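Local coordinates for protein beta-1,3-glucanosyltransferase (Rhizomucor miehei CAU432, PDB 4WTP) that belongs to glycoside hydrolase family 17 and folds as a (beta/alpha)8 barrel of parallel strands ringed by helices, at residues A[125-136]-A[161-171]. Numbering follows the deposited sequence.
Sequences VDGLIVGSEVLY and IKVATADVYYK
Tyr170 puts its hydroxyl at the edge of the Tyr136 ring, near the ring plane, with OH 3.6 Å from Tyr136 CD1. Methyl CG2 of Val168 is shared by the two tyrosines: it sits over one face of the Tyr170 ring, offset toward the rim, and meets Tyr136 CB. Next to them the Asp167 carboxylate reaches across to the residues that follow strand 125-132. Its OD2 takes weak bonds from the backbone N of Leu135 (3.1 Å) and of Tyr136, while OD1 uses its anti lone pair for Val168 N at 2.8 Å; bonds on both oxygens probably limit the turning of the group. Glu133 lays its CG against Asp167 OD1 and sends OE2 to Asn186.

Toward the start of both strands the pairing is parallel: Leu128 N to Lys162 O, Ala164 N to Leu128 O and Val130 N to Ala164 O. A beta bulge then shifts the register between Ile129 and Ser132, and Ala166 N to Gly131 O and Glu133 N to Ala166 O carry the pairing on. At the bulge Thr165, with OG1 anti to its backbone N (chi1 -162°), donates to Val130 O at 2.7 Å from above the carbonyl plane, and a water links OG1, Ala166 O and Val134 N. On the inner side Ile129 CG2 packs on Ala166 CB (3.8 Å); on the other, Leu128 and Val163 meet helix 142-156. Strand 125-132, that helix and strand 163-167 form a beta-alpha-beta unit of the TIM barrel, the fold of glycoside hydrolase family 17.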
loop_
_atom_site.group_PDB
_atom_site.type_symbol
_atom_site.label_atom_id
_atom_site.label_comp_id
_atom_site.label_asym_id
_atom_site.label_seq_id
_atom_site.Cartn_x
_atom_site.Cartn_y
_atom_site.Cartn_z
ATOM N N VAL A 125 -1.311 -11.569 -9.454
ATOM C CA VAL A 125 -0.439 -10.780 -8.593
ATOM C C VAL A 125 0.348 -9.821 -9.470
ATOM O O VAL A 125 1.104 -10.234 -10.362
ATOM C CB VAL A 125 0.533 -11.685 -7.788
ATOM C CG1 VAL A 125 1.594 -10.868 -7.055
ATOM C CG2 VAL A 125 -0.226 -12.556 -6.799
ATOM N N ASP A 126 0.210 -8.519 -9.204
ATOM C CA ASP A 126 0.857 -7.486 -9.994
ATOM C C ASP A 126 2.198 -7.067 -9.417
ATOM O O ASP A 126 2.921 -6.274 -10.014
ATOM C CB ASP A 126 -0.044 -6.271 -10.155
ATOM C CG ASP A 126 -1.171 -6.523 -11.129
ATOM O OD1 ASP A 126 -0.960 -7.166 -12.180
ATOM O OD2 ASP A 126 -2.295 -6.127 -10.857
ATOM N N GLY A 127 2.538 -7.564 -8.236
ATOM C CA GLY A 127 3.828 -7.231 -7.637
ATOM C C GLY A 127 3.955 -7.828 -6.259
ATOM O O GLY A 127 2.932 -8.079 -5.594
ATOM N N LEU A 128 5.204 -8.042 -5.855
ATOM C CA LEU A 128 5.527 -8.466 -4.511
ATOM C C LEU A 128 6.314 -7.319 -3.856
ATOM O O LEU A 128 7.370 -6.908 -4.380
ATOM C CB LEU A 128 6.373 -9.723 -4.593
ATOM C CG LEU A 128 6.675 -10.450 -3.296
ATOM C CD1 LEU A 128 5.455 -10.847 -2.470
ATOM C CD2 LEU A 128 7.452 -11.689 -3.655
ATOM N N ILE A 129 5.819 -6.840 -2.720
ATOM C CA ILE A 129 6.430 -5.709 -2.042
ATOM C C ILE A 129 7.249 -6.246 -0.873
ATOM O O ILE A 129 6.706 -6.730 0.123
ATOM C CB ILE A 129 5.364 -4.704 -1.567
ATOM C CG1 ILE A 129 4.389 -4.320 -2.699
ATOM C CG2 ILE A 129 6.053 -3.469 -0.978
ATOM C CD1 ILE A 129 3.212 -3.488 -2.206
ATOM N N VAL A 130 8.565 -6.204 -1.009
ATOM C CA VAL A 130 9.468 -6.863 -0.081
ATOM C C VAL A 130 9.773 -5.888 1.048
ATOM O O VAL A 130 10.772 -5.172 1.024
ATOM C CB VAL A 130 10.752 -7.362 -0.787
ATOM C CG1 VAL A 130 11.594 -8.185 0.184
ATOM C CG2 VAL A 130 10.377 -8.170 -2.026
ATOM N N GLY A 131 8.872 -5.862 2.028
ATOM C CA GLY A 131 8.999 -4.954 3.155
ATOM C C GLY A 131 8.403 -3.589 2.902
ATOM O O GLY A 131 8.291 -3.129 1.754
ATOM N N SER A 132 8.049 -2.929 3.992
ATOM C CA SER A 132 7.603 -1.537 3.953
ATOM C C SER A 132 8.251 -0.790 5.100
ATOM O O SER A 132 8.094 -1.179 6.269
ATOM C CB SER A 132 6.082 -1.474 4.117
ATOM O OG SER A 132 5.635 -0.118 4.187
ATOM N N GLU A 133 9.039 0.222 4.755
ATOM C CA GLU A 133 9.761 1.055 5.733
ATOM C C GLU A 133 10.808 0.289 6.531
ATOM O O GLU A 133 11.121 0.658 7.670
ATOM C CB GLU A 133 8.813 1.881 6.607
ATOM C CG GLU A 133 8.210 2.985 5.745
ATOM C CD GLU A 133 7.132 3.783 6.429
ATOM O OE1 GLU A 133 7.185 3.926 7.665
ATOM O OE2 GLU A 133 6.231 4.307 5.727
ATOM N N VAL A 134 11.396 -0.732 5.913
ATOM C CA VAL A 134 12.469 -1.500 6.565
ATOM C C VAL A 134 13.675 -0.616 6.912
ATOM O O VAL A 134 14.217 -0.709 8.020
ATOM C CB VAL A 134 12.902 -2.687 5.691
ATOM C CG1 VAL A 134 14.148 -3.380 6.251
ATOM C CG2 VAL A 134 11.741 -3.663 5.559
ATOM N N LEU A 135 14.098 0.215 5.957
ATOM C CA LEU A 135 15.216 1.119 6.183
ATOM C C LEU A 135 14.825 2.343 7.017
ATOM O O LEU A 135 15.606 2.785 7.867
ATOM C CB LEU A 135 15.863 1.525 4.870
ATOM C CG LEU A 135 16.468 0.381 4.058
ATOM C CD1 LEU A 135 17.111 0.959 2.805
ATOM C CD2 LEU A 135 17.509 -0.410 4.853
ATOM N N TYR A 136 13.606 2.858 6.838
ATOM C CA TYR A 136 13.143 3.926 7.744
ATOM C C TYR A 136 13.235 3.481 9.213
ATOM O O TYR A 136 13.718 4.236 10.069
ATOM C CB TYR A 136 11.716 4.360 7.405
ATOM C CG TYR A 136 11.124 5.244 8.474
ATOM C CD1 TYR A 136 11.462 6.596 8.561
ATOM C CD2 TYR A 136 10.276 4.706 9.437
ATOM C CE1 TYR A 136 10.938 7.402 9.560
ATOM C CE2 TYR A 136 9.752 5.499 10.453
ATOM C CZ TYR A 136 10.087 6.845 10.496
ATOM O OH TYR A 136 9.582 7.654 11.475
ATOM N N ILE A 161 6.426 -12.471 -11.708
ATOM C CA ILE A 161 6.047 -11.441 -10.720
ATOM C C ILE A 161 7.189 -10.490 -10.425
ATOM O O ILE A 161 8.288 -10.921 -10.100
ATOM C CB ILE A 161 5.559 -12.084 -9.427
ATOM C CG1 ILE A 161 4.307 -12.907 -9.720
ATOM C CG2 ILE A 161 5.300 -11.021 -8.364
ATOM C CD1 ILE A 161 3.822 -13.696 -8.530
ATOM N N LYS A 162 6.922 -9.194 -10.563
ATOM C CA LYS A 162 7.955 -8.170 -10.342
ATOM C C LYS A 162 8.072 -7.808 -8.860
ATOM O O LYS A 162 7.100 -7.870 -8.120
ATOM C CB LYS A 162 7.628 -6.912 -11.162
ATOM C CG LYS A 162 7.590 -7.124 -12.671
ATOM C CD LYS A 162 7.172 -5.859 -13.422
ATOM C CE LYS A 162 7.110 -6.086 -14.926
ATOM N NZ LYS A 162 6.788 -4.839 -15.656
ATOM N N VAL A 163 9.281 -7.443 -8.436
ATOM C CA VAL A 163 9.525 -7.127 -7.031
ATOM C C VAL A 163 9.852 -5.655 -6.789
ATOM O O VAL A 163 10.530 -4.994 -7.581
ATOM C CB VAL A 163 10.640 -8.009 -6.407
ATOM C CG1 VAL A 163 10.318 -9.482 -6.595
ATOM C CG2 VAL A 163 11.983 -7.692 -7.004
ATOM N N ALA A 164 9.356 -5.157 -5.664
ATOM C CA ALA A 164 9.607 -3.790 -5.230
ATOM C C ALA A 164 9.912 -3.826 -3.748
ATOM O O ALA A 164 9.787 -4.860 -3.110
ATOM C CB ALA A 164 8.383 -2.921 -5.463
ATOM N N THR A 165 10.350 -2.691 -3.220
ATOM C CA THR A 165 10.231 -2.438 -1.798
ATOM C C THR A 165 9.537 -1.103 -1.616
ATOM O O THR A 165 9.522 -0.285 -2.539
ATOM C CB THR A 165 11.600 -2.484 -1.119
ATOM O OG1 THR A 165 11.416 -2.659 0.300
ATOM C CG2 THR A 165 12.416 -1.230 -1.466
ATOM N N ALA A 166 8.914 -0.925 -0.459
ATOM C CA ALA A 166 8.240 0.339 -0.151
ATOM C C ALA A 166 8.981 1.046 0.976
ATOM O O ALA A 166 9.345 0.402 1.962
ATOM C CB ALA A 166 6.800 0.060 0.297
ATOM N N ASP A 167 9.223 2.342 0.816
ATOM C CA ASP A 167 9.856 3.101 1.888
ATOM C C ASP A 167 9.584 4.567 1.703
ATOM O O ASP A 167 8.967 4.970 0.721
ATOM C CB ASP A 167 11.369 2.792 1.983
ATOM C CG ASP A 167 11.872 2.756 3.439
ATOM O OD1 ASP A 167 11.446 3.589 4.242
ATOM O OD2 ASP A 167 12.663 1.854 3.808
ATOM N N VAL A 168 10.090 5.375 2.629
ATOM C CA VAL A 168 9.929 6.817 2.562
ATOM C C VAL A 168 10.847 7.404 1.512
ATOM O O VAL A 168 11.763 6.720 1.015
ATOM C CB VAL A 168 10.162 7.478 3.932
ATOM C CG1 VAL A 168 9.139 6.952 4.909
ATOM C CG2 VAL A 168 11.581 7.235 4.428
ATOM N N TYR A 169 10.617 8.661 1.154
ATOM C CA TYR A 169 11.195 9.173 -0.086
ATOM C C TYR A 169 12.720 9.286 -0.085
ATOM O O TYR A 169 13.331 9.303 -1.161
ATOM C CB TYR A 169 10.549 10.489 -0.495
ATOM C CG TYR A 169 10.912 11.685 0.365
ATOM C CD1 TYR A 169 12.035 12.472 0.068
ATOM C CD2 TYR A 169 10.114 12.039 1.449
ATOM C CE1 TYR A 169 12.355 13.574 0.857
ATOM C CE2 TYR A 169 10.427 13.131 2.247
ATOM C CZ TYR A 169 11.550 13.887 1.939
ATOM O OH TYR A 169 11.857 14.977 2.711
ATOM N N TYR A 170 13.303 9.331 1.112
ATOM C CA TYR A 170 14.749 9.489 1.272
ATOM C C TYR A 170 15.456 8.165 1.645
ATOM O O TYR A 170 16.616 8.186 2.071
ATOM C CB TYR A 170 15.007 10.599 2.308
ATOM C CG TYR A 170 14.289 10.406 3.627
ATOM C CD1 TYR A 170 12.989 10.899 3.830
ATOM C CD2 TYR A 170 14.911 9.751 4.681
ATOM C CE1 TYR A 170 12.337 10.725 5.039
ATOM C CE2 TYR A 170 14.263 9.555 5.890
ATOM C CZ TYR A 170 12.990 10.067 6.080
ATOM O OH TYR A 170 12.348 9.869 7.280
ATOM N N LYS A 171 14.782 7.021 1.520
ATOM C CA LYS A 171 15.360 5.711 1.877
ATOM C C LYS A 171 15.372 4.707 0.709
ATOM O O LYS A 171 14.921 3.566 0.820
ATOM C CB LYS A 171 14.591 5.109 3.038
ATOM C CG LYS A 171 14.880 5.750 4.374
ATOM C CD LYS A 171 16.345 5.630 4.750
ATOM C CE LYS A 171 16.517 6.076 6.181
ATOM N NZ LYS A 171 17.933 5.930 6.604
HETATM O O HOH W 1 4.401 -8.238 -11.762
HETATM O O HOH W 2 11.245 -1.601 2.896
#